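PDB 5I62: potential RNA-dependent RNA polymerase from Human picobirnavirus, which copies RNA templates as an RNA-directed RNA polymerase, probably serving both transcription and replication of the viral double-stranded RNA genome. Local coordinates for residues E295-A307 with G316-D330. Sequence-based numbering, arbitrary orientation.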
ATOM      1  N   GLU A 295      21.468  12.397  -6.118  1.00 23.14           N
ATOM      2  CA  GLU A 295      22.198  11.877  -7.268  1.00 22.57           C
ATOM      3  C   GLU A 295      22.495  10.389  -7.124  1.00 24.23           C
ATOM      4  O   GLU A 295      22.535   9.672  -8.127  1.00 23.27           O
ATOM      5  CB  GLU A 295      23.488  12.657  -7.482  1.00 30.26           C
ATOM      6  CG  GLU A 295      23.262  14.127  -7.848  1.00 38.74           C
ATOM      7  CD  GLU A 295      22.440  14.282  -9.125  1.00 41.06           C
ATOM      8  OE1 GLU A 295      22.703  13.542 -10.106  1.00 48.76           O
ATOM      9  OE2 GLU A 295      21.509  15.110  -9.125  1.00 36.26           O
ATOM     10  N   ARG A 296      22.734   9.911  -5.900  1.00 20.39           N
ATOM     11  CA  ARG A 296      23.235   8.555  -5.669  1.00 23.55           C
ATOM     12  C   ARG A 296      22.166   7.558  -5.262  1.00 20.83           C
ATOM     13  O   ARG A 296      22.190   6.421  -5.725  1.00 16.82           O
ATOM     14  CB  ARG A 296      24.298   8.542  -4.570  1.00 28.73           C
ATOM     15  CG  ARG A 296      25.696   8.887  -4.990  1.00 38.41           C
ATOM     16  CD  ARG A 296      26.509   9.220  -3.743  1.00 37.33           C
ATOM     17  NE  ARG A 296      27.297   8.100  -3.245  1.00 38.74           N
ATOM     18  CZ  ARG A 296      28.411   7.671  -3.827  1.00 42.09           C
ATOM     19  NH1 ARG A 296      28.855   8.260  -4.936  1.00 47.33           N
ATOM     20  NH2 ARG A 296      29.081   6.661  -3.309  1.00 39.41           N
ATOM     21  N   VAL A 297      21.275   7.939  -4.356  1.00 15.89           N
ATOM     22  CA  VAL A 297      20.337   7.005  -3.732  1.00 18.17           C
ATOM     23  C   VAL A 297      18.970   7.047  -4.398  1.00 18.72           C
ATOM     24  O   VAL A 297      18.384   6.008  -4.705  1.00 16.54           O
ATOM     25  CB  VAL A 297      20.213   7.307  -2.221  1.00 17.63           C
ATOM     26  CG1 VAL A 297      19.194   6.358  -1.575  1.00 14.50           C
ATOM     27  CG2 VAL A 297      21.570   7.236  -1.532  1.00 19.30           C
ATOM     28  N   PHE A 298      18.416   8.249  -4.564  1.00 18.59           N
ATOM     29  CA  PHE A 298      17.104   8.399  -5.204  1.00 17.41           C
ATOM     30  C   PHE A 298      16.894   7.519  -6.437  1.00 13.87           C
ATOM     31  O   PHE A 298      15.808   6.943  -6.568  1.00 15.32           O
ATOM     32  CB  PHE A 298      16.870   9.873  -5.569  1.00 17.42           C
ATOM     33  CG  PHE A 298      15.588  10.093  -6.320  1.00 18.56           C
ATOM     34  CD1 PHE A 298      14.389  10.210  -5.634  1.00 17.79           C
ATOM     35  CD2 PHE A 298      15.571  10.124  -7.709  1.00 19.34           C
ATOM     36  CE1 PHE A 298      13.196  10.375  -6.318  1.00 15.77           C
ATOM     37  CE2 PHE A 298      14.373  10.290  -8.391  1.00 18.22           C
ATOM     38  CZ  PHE A 298      13.192  10.412  -7.685  1.00 17.93           C
ATOM     39  N   PRO A 299      17.837   7.386  -7.369  1.00 17.59           N
ATOM     40  CA  PRO A 299      17.529   6.611  -8.585  1.00 18.75           C
ATOM     41  C   PRO A 299      17.471   5.107  -8.378  1.00 17.53           C
ATOM     42  O   PRO A 299      16.999   4.418  -9.286  1.00 15.94           O
ATOM     43  CB  PRO A 299      18.665   6.970  -9.558  1.00 20.23           C
ATOM     44  CG  PRO A 299      19.698   7.641  -8.760  1.00 25.44           C
ATOM     45  CD  PRO A 299      19.077   8.174  -7.516  1.00 17.85           C
ATOM     46  N   ILE A 300      17.948   4.572  -7.245  1.00 16.07           N
ATOM     47  CA  ILE A 300      18.137   3.118  -7.136  1.00 15.49           C
ATOM     48  C   ILE A 300      16.814   2.376  -7.235  1.00 14.06           C
ATOM     49  O   ILE A 300      16.733   1.301  -7.841  1.00 15.55           O
ATOM     50  CB  ILE A 300      18.882   2.771  -5.828  1.00 15.01           C
ATOM     51  CG1 ILE A 300      20.324   3.267  -5.902  1.00 16.86           C
ATOM     52  CG2 ILE A 300      18.817   1.272  -5.516  1.00 12.01           C
ATOM     53  CD1 ILE A 300      21.008   3.256  -4.557  1.00 18.93           C
ATOM     54  N   LYS A 301      15.752   2.926  -6.640  1.00 15.25           N
ATOM     55  CA  LYS A 301      14.479   2.215  -6.645  1.00 14.69           C
ATOM     56  C   LYS A 301      13.922   2.052  -8.058  1.00 16.27           C
ATOM     57  O   LYS A 301      13.049   1.201  -8.269  1.00 16.69           O
ATOM     58  CB  LYS A 301      13.471   2.931  -5.745  1.00 18.59           C
ATOM     59  CG  LYS A 301      13.047   4.323  -6.298  1.00 17.23           C
ATOM     60  CD  LYS A 301      12.052   5.052  -5.387  1.00 17.86           C
ATOM     61  CE  LYS A 301      12.755   5.818  -4.264  1.00 18.76           C
ATOM     62  NZ  LYS A 301      13.409   7.076  -4.750  1.00 18.58           N
ATOM     63  N   TYR A 302      14.409   2.842  -9.024  1.00 14.91           N
ATOM     64  CA  TYR A 302      13.980   2.768 -10.417  1.00 14.03           C
ATOM     65  C   TYR A 302      14.953   2.005 -11.309  1.00 16.82           C
ATOM     66  O   TYR A 302      14.714   1.892 -12.517  1.00 15.08           O
ATOM     67  CB  TYR A 302      13.777   4.184 -10.975  1.00 17.64           C
ATOM     68  CG  TYR A 302      12.814   4.995 -10.128  1.00 15.93           C
ATOM     69  CD1 TYR A 302      11.478   4.638 -10.053  1.00 17.01           C
ATOM     70  CD2 TYR A 302      13.250   6.093  -9.379  1.00 16.10           C
ATOM     71  CE1 TYR A 302      10.581   5.355  -9.260  1.00 17.46           C
ATOM     72  CE2 TYR A 302      12.351   6.822  -8.585  1.00 16.77           C
ATOM     73  CZ  TYR A 302      11.019   6.433  -8.537  1.00 15.80           C
ATOM     74  OH  TYR A 302      10.090   7.121  -7.777  1.00 18.65           O
ATOM     75  N   ALA A 303      16.053   1.492 -10.752  1.00 15.37           N
ATOM     76  CA  ALA A 303      17.064   0.819 -11.560  1.00 14.83           C
ATOM     77  C   ALA A 303      17.675  -0.417 -10.904  1.00 14.96           C
ATOM     78  O   ALA A 303      18.507  -1.070 -11.538  1.00 18.19           O
ATOM     79  CB  ALA A 303      18.192   1.799 -11.923  1.00 16.92           C
ATOM     80  N   ILE A 304      17.303  -0.751  -9.672  1.00 13.93           N
ATOM     81  CA  ILE A 304      17.994  -1.830  -8.941  1.00 14.90           C
ATOM     82  C   ILE A 304      17.775  -3.158  -9.654  1.00 15.28           C
ATOM     83  O   ILE A 304      16.670  -3.402 -10.180  1.00 15.08           O
ATOM     84  CB  ILE A 304      17.505  -1.890  -7.478  1.00 14.37           C
ATOM     85  CG1 ILE A 304      18.395  -2.815  -6.618  1.00 12.95           C
ATOM     86  CG2 ILE A 304      16.025  -2.301  -7.404  1.00 13.28           C
ATOM     87  CD1 ILE A 304      18.096  -2.713  -5.136  1.00 15.62           C
ATOM     88  N   PRO A 305      18.791  -4.028  -9.768  1.00 15.22           N
ATOM     89  CA  PRO A 305      18.563  -5.341 -10.380  1.00 16.99           C
ATOM     90  C   PRO A 305      17.545  -6.134  -9.574  1.00 15.71           C
ATOM     91  O   PRO A 305      17.279  -5.839  -8.409  1.00 16.31           O
ATOM     92  CB  PRO A 305      19.954  -6.004 -10.345  1.00 16.73           C
ATOM     93  CG  PRO A 305      20.927  -4.827 -10.277  1.00 15.33           C
ATOM     94  CD  PRO A 305      20.216  -3.821  -9.418  1.00 15.26           C
ATOM     95  N   LEU A 306      16.971  -7.151 -10.214  1.00 14.63           N
ATOM     96  CA  LEU A 306      15.974  -8.022  -9.595  1.00 13.35           C
ATOM     97  C   LEU A 306      16.436  -9.471  -9.617  1.00 14.02           C
ATOM     98  O   LEU A 306      16.599 -10.050 -10.694  1.00 14.14           O
ATOM     99  CB  LEU A 306      14.636  -7.919 -10.321  1.00 17.00           C
ATOM    100  CG  LEU A 306      13.527  -8.817  -9.784  1.00 14.74           C
ATOM    101  CD1 LEU A 306      13.115  -8.434  -8.341  1.00 13.53           C
ATOM    102  CD2 LEU A 306      12.326  -8.756 -10.728  1.00 18.02           C
ATOM    103  N   ALA A 307      16.592 -10.067  -8.430  1.00 16.44           N
ATOM    104  CA  ALA A 307      16.865 -11.501  -8.297  1.00 17.39           C
ATOM    105  C   ALA A 307      15.517 -12.218  -8.234  1.00 14.68           C
ATOM    106  O   ALA A 307      14.805 -12.136  -7.237  1.00 16.40           O
ATOM    107  CB  ALA A 307      17.711 -11.784  -7.060  1.00 18.56           C
ATOM    108  N   GLY A 316      18.508  -3.378 -15.646  1.00 16.55           N
ATOM    109  CA  GLY A 316      17.935  -2.316 -16.448  1.00 17.55           C
ATOM    110  C   GLY A 316      16.976  -1.436 -15.646  1.00 16.83           C
ATOM    111  O   GLY A 316      16.526  -1.783 -14.552  1.00 16.87           O
ATOM    112  N   ILE A 317      16.659  -0.262 -16.210  1.00 16.71           N
ATOM    113  CA  ILE A 317      15.738   0.632 -15.511  1.00 15.46           C
ATOM    114  C   ILE A 317      14.318   0.075 -15.580  1.00 16.91           C
ATOM    115  O   ILE A 317      13.970  -0.717 -16.467  1.00 16.45           O
ATOM    116  CB  ILE A 317      15.802   2.072 -16.059  1.00 15.87           C
ATOM    117  CG1 ILE A 317      15.377   2.128 -17.530  1.00 20.66           C
ATOM    118  CG2 ILE A 317      17.191   2.664 -15.845  1.00 19.29           C
ATOM    119  CD1 ILE A 317      15.122   3.567 -18.029  1.00 22.06           C
ATOM    120  N   HIS A 318      13.492   0.472 -14.620  1.00 13.30           N
ATOM    121  CA  HIS A 318      12.144  -0.068 -14.515  1.00 15.82           C
ATOM    122  C   HIS A 318      11.284   0.936 -13.752  1.00 14.49           C
ATOM    123  O   HIS A 318      11.750   2.008 -13.357  1.00 18.31           O
ATOM    124  CB  HIS A 318      12.167  -1.453 -13.842  1.00 14.60           C
ATOM    125  CG  HIS A 318      12.949  -1.486 -12.558  1.00 14.53           C
ATOM    126  ND1 HIS A 318      12.504  -0.899 -11.394  1.00 16.33           N
ATOM    127  CD2 HIS A 318      14.148  -2.040 -12.260  1.00 14.98           C
ATOM    128  CE1 HIS A 318      13.389  -1.093 -10.432  1.00 16.65           C
ATOM    129  NE2 HIS A 318      14.400  -1.783 -10.931  1.00 15.13           N
ATOM    130  N   GLY A 319      10.012   0.591 -13.567  1.00 17.36           N
ATOM    131  CA  GLY A 319       9.120   1.431 -12.804  1.00 17.52           C
ATOM    132  C   GLY A 319       9.452   1.367 -11.320  1.00 19.48           C
ATOM    133  O   GLY A 319      10.472   0.826 -10.894  1.00 20.60           O
ATOM    134  N   MET A 320       8.551   1.932 -10.517  1.00 20.31           N
ATOM    135  CA  MET A 320       8.741   1.938  -9.074  1.00 17.45           C
ATOM    136  C   MET A 320       8.907   0.523  -8.547  1.00 18.12           C
ATOM    137  O   MET A 320       8.010  -0.310  -8.686  1.00 17.75           O
ATOM    138  CB  MET A 320       7.566   2.610  -8.381  1.00 15.88           C
ATOM    139  CG  MET A 320       7.600   2.441  -6.883  1.00 17.15           C
ATOM    140  SD  MET A 320       9.000   3.318  -6.156  1.00 21.32           S
ATOM    141  CE  MET A 320       8.361   5.012  -6.243  1.00 18.05           C
ATOM    142  N   GLY A 321      10.052   0.255  -7.918  1.00 21.41           N
ATOM    143  CA  GLY A 321      10.230  -1.025  -7.259  1.00 18.52           C
ATOM    144  C   GLY A 321       9.324  -1.088  -6.048  1.00 20.24           C
ATOM    145  O   GLY A 321       9.663  -0.553  -4.991  1.00 25.66           O
ATOM    146  N   SER A 322       8.152  -1.705  -6.207  1.00 25.74           N
ATOM    147  CA  SER A 322       7.132  -1.768  -5.164  1.00 27.24           C
ATOM    148  C   SER A 322       7.686  -2.419  -3.905  1.00 25.33           C
ATOM    149  O   SER A 322       7.751  -3.651  -3.836  1.00 28.87           O
ATOM    150  CB  SER A 322       5.912  -2.553  -5.662  1.00 29.06           C
ATOM    151  OG  SER A 322       5.663  -2.308  -7.045  1.00 30.35           O
ATOM    152  N   GLY A 323       8.093  -1.611  -2.915  1.00 26.58           N
ATOM    153  CA  GLY A 323       8.887  -2.108  -1.794  1.00 24.62           C
ATOM    154  C   GLY A 323      10.021  -1.188  -1.367  1.00 28.54           C
ATOM    155  O   GLY A 323      10.614  -1.368  -0.296  1.00 26.73           O
ATOM    156  N   SER A 324      10.355  -0.212  -2.219  1.00 23.19           N
ATOM    157  CA  SER A 324      11.261   0.868  -1.840  1.00 22.49           C
ATOM    158  C   SER A 324      10.783   1.592  -0.588  1.00 23.47           C
ATOM    159  O   SER A 324       9.587   1.653  -0.303  1.00 21.70           O
ATOM    160  CB  SER A 324      11.363   1.888  -2.977  1.00 22.54           C
ATOM    161  OG  SER A 324      12.066   3.039  -2.538  1.00 23.67           O
ATOM    162  N   GLY A 325      11.732   2.182   0.151  1.00 22.40           N
ATOM    163  CA  GLY A 325      11.355   3.053   1.254  1.00 26.79           C
ATOM    164  C   GLY A 325      10.637   4.317   0.803  1.00 28.88           C
ATOM    165  O   GLY A 325       9.970   4.974   1.613  1.00 24.62           O
ATOM    166  N   GLY A 326      10.757   4.673  -0.474  1.00 21.91           N
ATOM    167  CA  GLY A 326      10.025   5.814  -0.975  1.00 21.25           C
ATOM    168  C   GLY A 326       8.914   5.458  -1.938  1.00 24.09           C
ATOM    169  O   GLY A 326       8.454   6.329  -2.687  1.00 22.88           O
ATOM    170  N   THR A 327       8.464   4.196  -1.933  1.00 22.99           N
ATOM    171  CA  THR A 327       7.406   3.785  -2.854  1.00 20.06           C
ATOM    172  C   THR A 327       6.209   4.708  -2.739  1.00 25.54           C
ATOM    173  O   THR A 327       5.721   5.253  -3.736  1.00 22.33           O
ATOM    174  CB  THR A 327       6.948   2.350  -2.576  1.00 26.36           C
ATOM    175  OG1 THR A 327       8.020   1.427  -2.808  1.00 29.10           O
ATOM    176  CG2 THR A 327       5.760   1.990  -3.488  1.00 24.73           C
ATOM    177  N   ASN A 328       5.725   4.898  -1.515  1.00 23.79           N
ATOM    178  CA  ASN A 328       4.534   5.708  -1.345  1.00 22.25           C
ATOM    179  C   ASN A 328       4.854   7.196  -1.473  1.00 21.37           C
ATOM    180  O   ASN A 328       4.061   7.955  -2.042  1.00 21.68           O
ATOM    181  CB  ASN A 328       3.890   5.387  -0.001  1.00 25.38           C
ATOM    182  CG  ASN A 328       2.501   5.937   0.108  1.00 35.54           C
ATOM    183  OD1 ASN A 328       2.302   7.045   0.606  1.00 33.79           O
ATOM    184  ND2 ASN A 328       1.522   5.183  -0.399  1.00 36.24           N
ATOM    185  N   ALA A 329       6.012   7.626  -0.969  1.00 16.93           N
ATOM    186  CA  ALA A 329       6.327   9.053  -0.944  1.00 18.52           C
ATOM    187  C   ALA A 329       6.458   9.614  -2.356  1.00 15.94           C
ATOM    188  O   ALA A 329       5.808  10.611  -2.701  1.00 17.07           O
ATOM    189  CB  ALA A 329       7.605   9.301  -0.146  1.00 18.10           C
ATOM    190  N   ASP A 330       7.318   9.000  -3.183  1.00 13.75           N
ATOM    191  CA  ASP A 330       7.540   9.503  -4.539  1.00 15.29           C
ATOM    192  C   ASP A 330       6.229   9.575  -5.309  1.00 15.58           C
ATOM    193  O   ASP A 330       5.951  10.555  -6.007  1.00 18.55           O
ATOM    194  CB  ASP A 330       8.522   8.609  -5.310  1.00 15.91           C
ATOM    195  CG  ASP A 330       9.977   8.810  -4.902  1.00 18.25           C
ATOM    196  OD1 ASP A 330      10.251   9.468  -3.883  1.00 18.62           O
ATOM    197  OD2 ASP A 330      10.861   8.300  -5.636  1.00 19.73           O
TER
HETATM  198  O   HOH W   1      19.966  -2.263 -13.621  1.00 17.80           O
HETATM  199  O   HOH W   2      16.725  -4.112 -12.925  1.00 15.10           O
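Asp-330 OD2 is shared by two donors from 295-307. Tyr-302 OH donates to Asp-330 OD2 at 2.6 Å along the anti lone pair, with ring and carboxylate nearly coplanar (23° between planes). On the syn side, Lys-301 NZ lies 3.0 Å from Asp-330 OD2 in a salt bridge made from outside the carboxylate plane. The ammonium group is fixed further by Phe-298 O, bonded on a lone pair, and by Tyr-218 of helix 208-228, whose hydroxyl also bonds Asp-330 OD1. The lysine ammonium beside the buried carboxylate would favour its ionised form. Lys-301 gets there on a chain bent at its last two torsions, its CG lying over the centre of the Tyr-302 ring. Met-320 approaches that ring obliquely in a Met-aromatic contact, SD 4.9 Å from the centroid, while also touching Lys-301 CD. Ser-324 OG borders the lysine chain, accepts from Gly-326 N in an ST turn, and is tied to Glu-214.

At the other end, His-318 is held through both ring nitrogens: NE2 donates to Ile-304 O (2.9 Å) and ND1 to Gly-319 O (2.7 Å), each acceptor close to the ring plane. One ring face is covered by Tyr-302 O, which itself accepts from His-318 N at 2.8 Å. Gly-321 N reaches Lys-301 O in a more bent bond (142° at the hydrogen). Water 1 joins Ala-303 O to Gly-316 N.

These bonds hold the glycine-rich run 319-326 (GMGSGSGG) at both ends, at His-318 and Asp-330, and at Gly-321 within it, against the turn after helix 288-296; Thr-327 then begins helix 327-345. Within the RdRp catalytic region, Ser-322, Gly-323 and Thr-327 followed by a helix are consistent with polymerase motif B, the loop and following helix that, in related viral polymerases, contact template and incoming nucleotide.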